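Side-chain contacts in DNA replication and repair protein RecF (Caldanaerobacter subterraneus subsp. tengcongensis, PDB 5Z69), which binds ATP and, as a recombination mediator of the RecFOR pathway, acts in DNA repair, and probably also binds single-stranded DNA and serves replication and the SOS response: residues Lys109-Ser112 with Thr113-Leu117; Asn168-Ser171 with Leu172-Lys175; Asp190-Leu193 with Ala194-Ala198; Met215-Phe218 with Leu219-Ser223; Leu306-Leu309 with Glu310-Gly314. One frame throughout, in Å; residues are numbered along the deposited sequence. Where two conformers were deposited one is given.

Interaction 1: residues Lys109-Ser112 with Thr113-Leu117; sequences KLKS and TGEIL
Glu115 folds back over the residues that precede it, and its carboxylate meets the hydroxyl of Ser112. The Ser112 OG donates to Glu115 OE2 over 2.9 Å, coming from above the carboxylate plane, 35° out of it. The same two residues are also joined through the backbone, by a weak hydrogen bond from Glu115 N to Ser112 O at 3.3 Å, which closes a tight turn leading into the short 3-10 segment 114-116. Glu115 reaches its partner because CG stands beside the backbone N (chi1 -72°) and the chain then runs on extended, carrying the carboxylate back past Ser112. Its OE2 also lies against the aliphatic part of Lys111, 3.5 Å from CB.

On the other side of the turn the contact is apolar. Leu110 sends CD1 against the backbone of the 3-10 segment, 3.6 Å from Ile116 N, and the same methyl lies 4.1 Å from Ile116 CB. Leu110, Thr113 and Ile116 all pack on Ile103 of strand 101-105, so the turn sits near the edge of the antiparallel sheet, in the loop that leads towards strand 122-125. With a leucine in place of Glu115, the Ser112 hydroxyl would probably be left without its carboxylate mate.

The chemistry is thus divided: apolar side chains, Leu110 and Ile116 among them, face strand 101-105, while one hydroxyl-carboxylate bond, made in a partly exposed setting, reinforces a turn whose own backbone bond is long.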
loop_
_atom_site.group_PDB
_atom_site.type_symbol
_atom_site.label_atom_id
_atom_site.label_comp_id
_atom_site.label_asym_id
_atom_site.label_seq_id
_atom_site.Cartn_x
_atom_site.Cartn_y
_atom_site.Cartn_z
ATOM N N LYS A 109 -30.257 31.408 -1.401
ATOM C CA LYS A 109 -29.632 30.544 -2.395
ATOM C C LYS A 109 -28.173 30.323 -2.040
ATOM O O LYS A 109 -27.446 31.261 -1.720
ATOM C CB LYS A 109 -29.782 31.145 -3.799
ATOM C CG LYS A 109 -29.185 30.275 -4.898
ATOM C CD LYS A 109 -29.506 30.812 -6.300
ATOM C CE LYS A 109 -28.835 29.968 -7.391
ATOM N NZ LYS A 109 -29.146 30.506 -8.752
ATOM N N LEU A 110 -27.759 29.067 -2.041
ATOM C CA LEU A 110 -26.360 28.740 -1.809
ATOM C C LEU A 110 -25.574 29.006 -3.088
ATOM O O LEU A 110 -26.078 28.776 -4.185
ATOM C CB LEU A 110 -26.203 27.282 -1.375
ATOM C CG LEU A 110 -26.968 26.933 -0.092
ATOM C CD1 LEU A 110 -26.569 25.554 0.416
ATOM C CD2 LEU A 110 -26.736 27.980 0.972
ATOM N N LYS A 111 -24.352 29.506 -2.938
ATOM C CA LYS A 111 -23.463 29.753 -4.071
ATOM C C LYS A 111 -22.890 28.467 -4.660
ATOM O O LYS A 111 -22.617 28.407 -5.848
ATOM C CB LYS A 111 -22.311 30.669 -3.656
ATOM C CG LYS A 111 -22.736 31.908 -2.883
ATOM C CD LYS A 111 -23.130 33.062 -3.787
ATOM C CE LYS A 111 -23.587 34.250 -2.948
ATOM N NZ LYS A 111 -23.617 35.535 -3.705
ATOM N N SER A 112 -22.658 27.453 -3.833
ATOM C CA SER A 112 -22.198 26.157 -4.358
ATOM C C SER A 112 -22.919 25.015 -3.676
ATOM O O SER A 112 -23.551 25.185 -2.629
ATOM C CB SER A 112 -20.686 25.973 -4.199
ATOM O OG SER A 112 -20.289 26.256 -2.877
ATOM N N THR A 113 -22.835 23.849 -4.289
ATOM C CA THR A 113 -23.544 22.686 -3.796
ATOM C C THR A 113 -22.954 22.246 -2.453
ATOM O O THR A 113 -23.704 21.882 -1.544
ATOM C CB THR A 113 -23.515 21.536 -4.830
ATOM O OG1 THR A 113 -24.207 21.969 -6.011
ATOM C CG2 THR A 113 -24.209 20.286 -4.281
ATOM N N GLY A 114 -21.629 22.342 -2.316
ATOM C CA GLY A 114 -20.938 21.892 -1.117
ATOM C C GLY A 114 -21.336 22.660 0.128
ATOM O O GLY A 114 -21.110 22.220 1.235
ATOM N N GLU A 115 -21.944 23.826 -0.051
ATOM C CA GLU A 115 -22.348 24.624 1.090
ATOM C C GLU A 115 -23.579 24.045 1.766
ATOM O O GLU A 115 -23.985 24.515 2.827
ATOM C CB GLU A 115 -22.597 26.074 0.667
ATOM C CG GLU A 115 -21.306 26.817 0.346
ATOM C CD GLU A 115 -21.558 28.183 -0.254
ATOM O OE1 GLU A 115 -22.483 28.881 0.219
ATOM O OE2 GLU A 115 -20.851 28.551 -1.218
ATOM N N ILE A 116 -24.177 23.026 1.155
ATOM C CA ILE A 116 -25.289 22.337 1.795
ATOM C C ILE A 116 -24.864 21.464 3.014
ATOM O O ILE A 116 -25.681 21.212 3.907
ATOM C CB ILE A 116 -26.048 21.470 0.787
ATOM C CG1 ILE A 116 -27.481 21.237 1.271
ATOM C CG2 ILE A 116 -25.328 20.123 0.596
ATOM C CD1 ILE A 116 -28.343 20.486 0.271
ATOM N N LEU A 117 -23.611 21.001 3.072
ATOM C CA LEU A 117 -23.145 20.206 4.237
ATOM C C LEU A 117 -23.050 21.057 5.537
ATOM O O LEU A 117 -22.755 22.241 5.435
ATOM C CB LEU A 117 -21.761 19.618 3.936
ATOM C CG LEU A 117 -21.379 19.085 2.533
ATOM C CD1 LEU A 117 -19.889 18.878 2.442
ATOM C CD2 LEU A 117 -22.060 17.789 2.193
#

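Interaction 2: residues Asn168-Ser171 with Leu172-Lys175; sequences NRNS and LLKK
Leu172, Leu173, Lys174 and Lys175 each donate a backbone N-H to the carbonyl four residues earlier, on Asn168, Arg169, Asn170 and Ser171 in turn, the regular pattern of an alpha-helix. The turn belongs to helix 153-177, which packs against the following helix 186-222 as one half of a helical hairpin. The bonds are uneven: Leu173 N to Arg169 O measures 2.9 Å, whereas Lys174 N to Asn170 O is drawn out to 3.3 Å, though nearly straight at the hydrogen (165°).

Among the side chains, Arg169 and Leu173 carry most of the contact. Arg169 stays extended from CG to NE, and Leu173 crosses it at a slant, placing CD2 3.4 Å from Arg169 NH1. The same methyl presses to 3.0 Å from Arg169 O, a tight approach that accompanies an unusual first torsion, Leu173 chi1 -91°, rotated well off a staggered position. Beyond this methyl the guanidinium is fully engaged: NE makes a salt bridge with Asp190 on the neighbouring helix, and NH1 makes a salt bridge with Asp261 and a hydrogen bond with Thr267. Such a set of partners would hold its plane in one orientation, so that Leu173 packs on a group with little freedom to swing. Leu173 itself continues onto helix 258-264 through Asp261 and Leu262.

On the more open side of the helix, Lys174 bends at chi2 and brings CD within 3.4 Å of Asn170 O. Ser171 OG turns back to give Asn168 O a second hydrogen bond, 3.1 Å long, reaching that oxygen from the same face of its plane as Leu172 N.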
loop_
_atom_site.group_PDB
_atom_site.type_symbol
_atom_site.label_atom_id
_atom_site.label_comp_id
_atom_site.label_asym_id
_atom_site.label_seq_id
_atom_site.Cartn_x
_atom_site.Cartn_y
_atom_site.Cartn_z
ATOM N N ASN A 168 -6.076 21.879 -13.206
ATOM C CA ASN A 168 -5.216 22.814 -13.923
ATOM C C ASN A 168 -3.891 22.166 -14.315
ATOM O O ASN A 168 -3.403 22.356 -15.427
ATOM C CB ASN A 168 -4.944 24.061 -13.087
ATOM C CG ASN A 168 -6.192 24.932 -12.911
ATOM O OD1 ASN A 168 -7.151 24.821 -13.678
ATOM N ND2 ASN A 168 -6.179 25.789 -11.899
ATOM N N ARG A 169 -3.304 21.410 -13.394
ATOM C CA ARG A 169 -2.035 20.781 -13.689
ATOM C C ARG A 169 -2.210 19.791 -14.837
ATOM O O ARG A 169 -1.405 19.758 -15.765
ATOM C CB ARG A 169 -1.451 20.075 -12.462
ATOM C CG ARG A 169 -0.014 19.568 -12.704
ATOM C CD ARG A 169 0.449 18.620 -11.628
ATOM N NE ARG A 169 1.885 18.343 -11.673
ATOM C CZ ARG A 169 2.425 17.250 -12.206
ATOM N NH1 ARG A 169 1.658 16.314 -12.761
ATOM N NH2 ARG A 169 3.737 17.095 -12.185
ATOM N N ASN A 170 -3.275 18.998 -14.788
ATOM C CA ASN A 170 -3.484 17.982 -15.811
ATOM C C ASN A 170 -3.720 18.547 -17.212
ATOM O O ASN A 170 -3.272 17.982 -18.208
ATOM C CB ASN A 170 -4.642 17.082 -15.409
ATOM C CG ASN A 170 -4.242 16.108 -14.330
ATOM O OD1 ASN A 170 -3.054 15.816 -14.167
ATOM N ND2 ASN A 170 -5.215 15.602 -13.585
ATOM N N SER A 171 -4.418 19.668 -17.292
ATOM C CA SER A 171 -4.646 20.275 -18.594
ATOM C C SER A 171 -3.342 20.925 -19.056
ATOM O O SER A 171 -3.036 20.932 -20.249
ATOM C CB SER A 171 -5.804 21.279 -18.546
ATOM O OG SER A 171 -5.504 22.383 -17.725
ATOM N N LEU A 172 -2.560 21.432 -18.105
ATOM C CA LEU A 172 -1.240 21.961 -18.427
ATOM C C LEU A 172 -0.371 20.862 -19.032
ATOM O O LEU A 172 0.392 21.115 -19.962
ATOM C CB LEU A 172 -0.553 22.547 -17.190
ATOM C CG LEU A 172 0.817 23.185 -17.450
ATOM C CD1 LEU A 172 0.679 24.342 -18.433
ATOM C CD2 LEU A 172 1.472 23.656 -16.159
ATOM N N LEU A 173 -0.494 19.643 -18.505
ATOM C CA LEU A 173 0.288 18.506 -19.014
ATOM C C LEU A 173 -0.036 18.294 -20.503
ATOM O O LEU A 173 0.867 18.150 -21.319
ATOM C CB LEU A 173 0.016 17.217 -18.204
ATOM C CG LEU A 173 0.793 16.734 -16.957
ATOM C CD1 LEU A 173 2.255 16.723 -17.205
ATOM C CD2 LEU A 173 0.567 17.554 -15.735
ATOM N N LYS A 174 -1.326 18.288 -20.842
ATOM C CA LYS A 174 -1.787 18.222 -22.233
ATOM C C LYS A 174 -1.133 19.294 -23.090
ATOM O O LYS A 174 -0.632 19.012 -24.177
ATOM C CB LYS A 174 -3.306 18.385 -22.321
ATOM C CG LYS A 174 -4.087 17.095 -22.424
ATOM C CD LYS A 174 -4.667 16.699 -21.076
ATOM C CE LYS A 174 -5.552 15.468 -21.203
ATOM N NZ LYS A 174 -6.224 15.129 -19.918
ATOM N N LYS A 175 -1.140 20.524 -22.582
ATOM C CA LYS A 175 -0.586 21.667 -23.300
ATOM C C LYS A 175 0.929 21.538 -23.488
ATOM O O LYS A 175 1.475 21.948 -24.511
ATOM C CB LYS A 175 -0.929 22.964 -22.560
ATOM C CG LYS A 175 -0.762 24.223 -23.388
ATOM C CD LYS A 175 -1.705 24.235 -24.582
ATOM C CE LYS A 175 -3.159 24.110 -24.146
ATOM N NZ LYS A 175 -4.098 24.262 -25.292
#

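Interaction 3: residues Asp190-Leu193 with Ala194-Ala198; sequences DEKL and AEYGA
Glu191 O receives two backbone donors: Glu195 N at 3.1 Å in a regular i to i+4 bond, and, weakly, Ala194 N, whose main acceptor is Asp190 O. The neighbouring carbonyl of Lys192 takes Tyr196 N almost head-on, with the N-H pointing at the oxygen at 172°.

This second oxygen also sits at the edge of the Tyr196 ring, in its plane, 3.4 Å from CD2. From there the two side chains run side by side in the same direction. Lys192 is extended throughout, its CG turned away from the backbone N (chi1 -169°), and it follows one flank of the ring: CG lies 4.0 Å from Tyr196 CD2, and CE is again 4.0 Å from Tyr196 CE2. The methylenes therefore act as an apolar strip beside the tyrosine, while the charged NZ passes on to Gln161 of helix 153-177. Tyr196 touches the same glutamine and makes a cation-pi contact with Arg199.

Other flanks of the turn serve other neighbours. Leu193 packs on Thr165 and Arg169 of helix 153-177, Ala194 meets Leu250, and Glu195 forms a salt bridge with Arg247 of helix 243-256. The i to i+4 backbone bonds and side-chain pairing are those of an ordinary alpha-helical turn, here in the first third of helix 186-222, which lies between helices 153-177 and 243-256.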
loop_
_atom_site.group_PDB
_atom_site.type_symbol
_atom_site.label_atom_id
_atom_site.label_comp_id
_atom_site.label_asym_id
_atom_site.label_seq_id
_atom_site.Cartn_x
_atom_site.Cartn_y
_atom_site.Cartn_z
ATOM N N ASP A 190 3.030 22.492 -8.812
ATOM C CA ASP A 190 3.568 21.436 -7.977
ATOM C C ASP A 190 3.623 21.877 -6.526
ATOM O O ASP A 190 3.216 21.136 -5.616
ATOM C CB ASP A 190 4.978 21.035 -8.443
ATOM C CG ASP A 190 4.969 20.095 -9.646
ATOM O OD1 ASP A 190 6.070 19.728 -10.105
ATOM O OD2 ASP A 190 3.876 19.719 -10.129
ATOM N N GLU A 191 4.147 23.083 -6.317
ATOM C CA GLU A 191 4.274 23.653 -4.984
ATOM C C GLU A 191 2.909 23.721 -4.317
ATOM O O GLU A 191 2.761 23.372 -3.149
ATOM C CB GLU A 191 4.903 25.047 -5.054
ATOM C CG GLU A 191 6.260 25.077 -5.758
ATOM C CD GLU A 191 6.865 26.474 -5.847
ATOM O OE1 GLU A 191 8.046 26.636 -5.461
ATOM O OE2 GLU A 191 6.171 27.406 -6.310
ATOM N N LYS A 192 1.911 24.146 -5.084
ATOM C CA LYS A 192 0.564 24.339 -4.549
ATOM C C LYS A 192 -0.061 22.994 -4.188
ATOM O O LYS A 192 -0.661 22.848 -3.119
ATOM C CB LYS A 192 -0.325 25.088 -5.552
ATOM C CG LYS A 192 -1.662 25.545 -4.935
ATOM C CD LYS A 192 -2.480 26.386 -5.883
ATOM C CE LYS A 192 -3.823 26.766 -5.248
ATOM N NZ LYS A 192 -4.505 27.824 -6.019
ATOM N N LEU A 193 0.099 22.008 -5.067
ATOM C CA LEU A 193 -0.443 20.671 -4.813
ATOM C C LEU A 193 0.158 20.038 -3.571
ATOM O O LEU A 193 -0.510 19.268 -2.880
ATOM C CB LEU A 193 -0.204 19.742 -6.010
ATOM C CG LEU A 193 -1.090 19.952 -7.237
ATOM C CD1 LEU A 193 -0.636 19.035 -8.367
ATOM C CD2 LEU A 193 -2.577 19.737 -6.924
ATOM N N ALA A 194 1.424 20.343 -3.300
ATOM C CA ALA A 194 2.117 19.742 -2.169
ATOM C C ALA A 194 1.632 20.379 -0.869
ATOM O O ALA A 194 1.419 19.704 0.143
ATOM C CB ALA A 194 3.646 19.896 -2.326
ATOM N N GLU A 195 1.441 21.689 -0.905
ATOM C CA GLU A 195 0.904 22.382 0.253
ATOM C C GLU A 195 -0.495 21.889 0.597
ATOM O O GLU A 195 -0.774 21.555 1.747
ATOM C CB GLU A 195 0.883 23.883 0.019
ATOM C CG GLU A 195 0.172 24.650 1.122
ATOM C CD GLU A 195 -0.052 26.090 0.740
ATOM O OE1 GLU A 195 0.901 26.886 0.857
ATOM O OE2 GLU A 195 -1.175 26.423 0.305
ATOM N N TYR A 196 -1.377 21.837 -0.396
ATOM C CA TYR A 196 -2.749 21.412 -0.129
ATOM C C TYR A 196 -2.806 19.918 0.133
ATOM O O TYR A 196 -3.552 19.465 0.999
ATOM C CB TYR A 196 -3.672 21.800 -1.283
ATOM C CG TYR A 196 -4.134 23.239 -1.186
ATOM C CD1 TYR A 196 -5.396 23.552 -0.710
ATOM C CD2 TYR A 196 -3.289 24.284 -1.541
ATOM C CE1 TYR A 196 -5.814 24.866 -0.613
ATOM C CE2 TYR A 196 -3.690 25.589 -1.451
ATOM C CZ TYR A 196 -4.958 25.880 -0.987
ATOM O OH TYR A 196 -5.352 27.191 -0.894
ATOM N N GLY A 197 -1.992 19.153 -0.592
ATOM C CA GLY A 197 -1.901 17.721 -0.357
ATOM C C GLY A 197 -1.467 17.378 1.059
ATOM O O GLY A 197 -1.971 16.434 1.673
ATOM N N ALA A 198 -0.532 18.150 1.591
ATOM C CA ALA A 198 -0.050 17.902 2.944
ATOM C C ALA A 198 -1.150 18.177 3.984
ATOM O O ALA A 198 -1.356 17.399 4.927
ATOM C CB ALA A 198 1.210 18.761 3.239
#

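Interaction 4: residues Met215-Phe218 with Leu219-Ser223; sequences MSKF and LMEIS
Glu221 folds back along the helix over the carbonyl of Lys217. Its CB lies 3.5 Å from Phe218 O. The next atom makes the close approach, CG resting 3.0 Å from Lys217 O; it stands beside the backbone N (chi1 -64°), and a bend at chi2 (-57°) keeps the rest of the chain over the same oxygen. CD and, at the tip, OE2 lie farther off and about equally so, OE2 at 3.9 Å from Lys217 O. A carboxylate so near a backbone oxygen at the C-terminal end of a helix is likely to be somewhat disfavoured electrostatically, an effect that its exposed position would lessen.

The setting is the last turn of the long alpha-helix 186-222, where the regular bonding begins to tighten. Leu219 N still gives a short bond of 2.8 Å to Met215 O, but Glu221 N is bound only weakly to Lys217 O and turns instead to Phe218 O, 3.1 Å away, from well above that carbonyl's plane. This i to i+3 bond is of the 3-10 kind. Ile222 N adds a weak bond to the same Phe218 O, and Ile222 CG1 covers that oxygen from 3.5 Å.

Lys217, bent at each torsion beyond the first, curls over its neighbour: CE stands 3.5 Å above the plane of the Phe218 ring, over its centre. NZ, carried past the ring, makes a salt bridge with Glu307 of helix 291-313, and Phe218 packs on Ser304 and Glu307 of that same helix. Met215 and Leu219 lie against Leu227, at the start of the strand 227-232 that follows.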
loop_
_atom_site.group_PDB
_atom_site.type_symbol
_atom_site.label_atom_id
_atom_site.label_comp_id
_atom_site.label_asym_id
_atom_site.label_seq_id
_atom_site.Cartn_x
_atom_site.Cartn_y
_atom_site.Cartn_z
ATOM N N MET A 215 -13.592 1.930 15.640
ATOM C CA MET A 215 -13.890 0.647 15.020
ATOM C C MET A 215 -13.360 -0.521 15.836
ATOM O O MET A 215 -13.969 -1.587 15.840
ATOM C CB MET A 215 -13.291 0.544 13.623
ATOM C CG MET A 215 -13.950 1.347 12.554
ATOM S SD MET A 215 -13.081 0.969 11.022
ATOM C CE MET A 215 -13.903 -0.483 10.451
ATOM N N SER A 216 -12.207 -0.335 16.477
ATOM C CA SER A 216 -11.622 -1.383 17.322
ATOM C C SER A 216 -12.535 -1.674 18.494
ATOM O O SER A 216 -12.670 -2.820 18.924
ATOM C CB SER A 216 -10.243 -0.981 17.839
ATOM O OG SER A 216 -9.277 -1.033 16.813
ATOM N N LYS A 217 -13.156 -0.618 19.011
ATOM C CA LYS A 217 -14.108 -0.754 20.095
ATOM C C LYS A 217 -15.312 -1.575 19.624
ATOM O O LYS A 217 -15.688 -2.549 20.263
ATOM C CB LYS A 217 -14.536 0.630 20.604
ATOM C CG LYS A 217 -15.366 0.639 21.887
ATOM C CD LYS A 217 -16.874 0.563 21.626
ATOM C CE LYS A 217 -17.350 1.664 20.680
ATOM N NZ LYS A 217 -17.263 3.039 21.260
ATOM N N PHE A 218 -15.909 -1.195 18.497
ATOM C CA PHE A 218 -17.108 -1.886 18.017
ATOM C C PHE A 218 -16.824 -3.333 17.600
ATOM O O PHE A 218 -17.585 -4.244 17.934
ATOM C CB PHE A 218 -17.743 -1.117 16.849
ATOM C CG PHE A 218 -18.478 0.125 17.271
ATOM C CD1 PHE A 218 -19.652 0.034 18.005
ATOM C CD2 PHE A 218 -18.005 1.386 16.931
ATOM C CE1 PHE A 218 -20.336 1.173 18.396
ATOM C CE2 PHE A 218 -18.685 2.527 17.326
ATOM C CZ PHE A 218 -19.848 2.418 18.062
ATOM N N LEU A 219 -15.730 -3.532 16.876
ATOM C CA LEU A 219 -15.335 -4.859 16.413
ATOM C C LEU A 219 -15.094 -5.823 17.576
ATOM O O LEU A 219 -15.539 -6.973 17.546
ATOM C CB LEU A 219 -14.081 -4.760 15.545
ATOM C CG LEU A 219 -13.555 -6.074 14.980
ATOM C CD1 LEU A 219 -14.565 -6.677 14.014
ATOM C CD2 LEU A 219 -12.209 -5.873 14.304
ATOM N N MET A 220 -14.402 -5.344 18.606
ATOM C CA MET A 220 -14.043 -6.191 19.737
ATOM C C MET A 220 -15.282 -6.595 20.527
ATOM O O MET A 220 -15.252 -7.556 21.292
ATOM C CB MET A 220 -13.039 -5.478 20.650
ATOM C CG MET A 220 -12.260 -6.401 21.592
ATOM S SD MET A 220 -11.329 -7.703 20.739
ATOM C CE MET A 220 -10.196 -8.230 22.024
ATOM N N GLU A 221 -16.375 -5.863 20.328
ATOM C CA GLU A 221 -17.604 -6.107 21.078
ATOM C C GLU A 221 -18.494 -7.171 20.439
ATOM O O GLU A 221 -19.157 -7.924 21.147
ATOM C CB GLU A 221 -18.414 -4.815 21.234
ATOM C CG GLU A 221 -17.749 -3.712 22.054
ATOM C CD GLU A 221 -17.380 -4.152 23.453
ATOM O OE1 GLU A 221 -18.194 -4.853 24.094
ATOM O OE2 GLU A 221 -16.267 -3.802 23.907
ATOM N N ILE A 222 -18.524 -7.231 19.110
ATOM C CA ILE A 222 -19.455 -8.131 18.432
ATOM C C ILE A 222 -18.801 -9.316 17.709
ATOM O O ILE A 222 -19.494 -10.224 17.246
ATOM C CB ILE A 222 -20.314 -7.365 17.408
ATOM C CG1 ILE A 222 -19.435 -6.741 16.329
ATOM C CG2 ILE A 222 -21.145 -6.290 18.099
ATOM C CD1 ILE A 222 -20.228 -6.107 15.208
ATOM N N SER A 223 -17.475 -9.297 17.611
ATOM C CA SER A 223 -16.745 -10.362 16.931
ATOM C C SER A 223 -15.504 -10.783 17.705
ATOM O O SER A 223 -14.890 -11.805 17.397
ATOM C CB SER A 223 -16.349 -9.919 15.522
ATOM O OG SER A 223 -17.484 -9.803 14.688
#

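Interaction 5: residues Leu306-Leu309 with Glu310-Gly314; sequences LEIL and EEETG
Thr313 meets the flat carbonyl of Leu309 from both faces: the backbone N at 3.0 Å tilts to one side of the plane, and OG1 at 2.8 Å stands 36° out of it on the other. A second flat group, the Glu310 carboxylate, has the Leu306 methyl CD1 above its plane, 4.0 Å from Glu310 OE1, while OE2 forms a salt bridge with Lys316.

The Thr313 hydroxyl reaches Leu309 O because it sits between the backbone N and the carbonyl carbon, chi1 62°; the same hydroxyl accepts from Glu315 N. The other branch of Thr313, CG2, is pressed to 3.5 Å from Leu309 CD1, closer than usual for two carbons. This is the C-terminal turn of alpha-helix 291-313, ended by Gly314 with positive phi. If an alanine replaced Thr313, Leu309 O would probably lose one of its two donors, Glu315 N its acceptor, and Leu309 CD1 the methyl packed against it.

Ile308 and Glu312 lie side by side, CG2 of the isoleucine 3.9 Å from CG of the glutamate, whose carboxylate continues to Lys210 of helix 186-222.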
loop_
_atom_site.group_PDB
_atom_site.type_symbol
_atom_site.label_atom_id
_atom_site.label_comp_id
_atom_site.label_asym_id
_atom_site.label_seq_id
_atom_site.Cartn_x
_atom_site.Cartn_y
_atom_site.Cartn_z
ATOM N N LEU A 306 -20.918 7.241 12.549
ATOM C CA LEU A 306 -21.933 7.824 13.407
ATOM C C LEU A 306 -21.334 8.405 14.690
ATOM O O LEU A 306 -21.579 9.556 15.049
ATOM C CB LEU A 306 -22.979 6.763 13.730
ATOM C CG LEU A 306 -24.040 7.141 14.762
ATOM C CD1 LEU A 306 -24.737 8.434 14.374
ATOM C CD2 LEU A 306 -25.039 5.994 14.915
ATOM N N GLU A 307 -20.545 7.597 15.383
ATOM C CA GLU A 307 -19.943 8.028 16.634
ATOM C C GLU A 307 -19.040 9.256 16.457
ATOM O O GLU A 307 -19.152 10.226 17.198
ATOM C CB GLU A 307 -19.142 6.875 17.247
ATOM C CG GLU A 307 -18.319 7.290 18.441
ATOM C CD GLU A 307 -17.667 6.092 19.108
ATOM O OE1 GLU A 307 -16.424 6.005 19.097
ATOM O OE2 GLU A 307 -18.414 5.231 19.618
ATOM N N ILE A 308 -18.131 9.197 15.488
ATOM C CA ILE A 308 -17.259 10.334 15.219
ATOM C C ILE A 308 -18.086 11.585 14.819
ATOM O O ILE A 308 -17.815 12.697 15.271
ATOM C CB ILE A 308 -16.221 9.970 14.124
ATOM C CG1 ILE A 308 -15.310 8.846 14.637
ATOM C CG2 ILE A 308 -15.380 11.186 13.742
ATOM C CD1 ILE A 308 -14.350 8.253 13.591
ATOM N N LEU A 309 -19.112 11.402 13.997
ATOM C CA LEU A 309 -19.928 12.545 13.568
ATOM C C LEU A 309 -20.594 13.235 14.785
ATOM O O LEU A 309 -20.531 14.468 14.920
ATOM C CB LEU A 309 -20.972 12.093 12.516
ATOM C CG LEU A 309 -22.109 13.046 12.073
ATOM C CD1 LEU A 309 -21.575 14.410 11.865
ATOM C CD2 LEU A 309 -22.771 12.584 10.760
ATOM N N GLU A 310 -21.204 12.461 15.677
ATOM C CA GLU A 310 -21.829 13.046 16.878
ATOM C C GLU A 310 -20.849 13.814 17.755
ATOM O O GLU A 310 -21.130 14.925 18.212
ATOM C CB GLU A 310 -22.475 11.966 17.727
ATOM C CG GLU A 310 -23.576 11.231 17.038
ATOM C CD GLU A 310 -24.340 10.347 17.994
ATOM O OE1 GLU A 310 -23.910 9.184 18.178
ATOM O OE2 GLU A 310 -25.348 10.820 18.567
ATOM N N GLU A 311 -19.690 13.209 17.986
ATOM C CA GLU A 311 -18.676 13.806 18.844
ATOM C C GLU A 311 -18.092 15.068 18.223
ATOM O O GLU A 311 -17.900 16.066 18.905
ATOM C CB GLU A 311 -17.560 12.793 19.135
ATOM C CG GLU A 311 -17.530 12.306 20.573
ATOM C CD GLU A 311 -17.046 13.371 21.550
ATOM O OE1 GLU A 311 -16.327 14.300 21.117
ATOM O OE2 GLU A 311 -17.387 13.277 22.750
ATOM N N GLU A 312 -17.799 15.029 16.927
ATOM C CA GLU A 312 -17.205 16.198 16.283
ATOM C C GLU A 312 -18.196 17.361 16.107
ATOM O O GLU A 312 -17.812 18.523 16.241
ATOM C CB GLU A 312 -16.603 15.811 14.930
ATOM C CG GLU A 312 -15.438 14.837 15.049
ATOM C CD GLU A 312 -14.255 15.427 15.805
ATOM O OE1 GLU A 312 -13.992 16.640 15.646
ATOM O OE2 GLU A 312 -13.599 14.681 16.562
ATOM N N THR A 313 -19.463 17.078 15.820
ATOM C CA THR A 313 -20.399 18.190 15.570
ATOM C C THR A 313 -21.207 18.619 16.787
ATOM O O THR A 313 -21.803 19.706 16.789
ATOM C CB THR A 313 -21.405 17.849 14.467
ATOM O OG1 THR A 313 -22.203 16.728 14.879
ATOM C CG2 THR A 313 -20.674 17.519 13.162
ATOM N N GLY A 314 -21.276 17.755 17.801
ATOM C CA GLY A 314 -22.177 17.990 18.923
ATOM C C GLY A 314 -23.656 17.914 18.559
ATOM O O GLY A 314 -24.519 18.296 19.345
#

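How the interactions relate
The five contacts follow one another along the chain without overlap, all within the RecF/RecN/SMC N-terminal domain. Interactions 2 and 3 touch, joining the consecutive helices 153-177 and 186-222; their centres are 16 Å apart. Helix 186-222 then carries the chain to interaction 4, whose centre is about 36 Å from that of interaction 3. There it meets interaction 5 on helix 291-313 through the Lys217-Glu307 salt bridge. Interaction 1 stands apart beside the antiparallel sheet, its nearest atoms about 9 Å from interaction 5. One long helix thus ties the outlying helical region, at interactions 2 and 3, to a helix packed against strand 122-125 of the mixed, nucleotide-binding sheet.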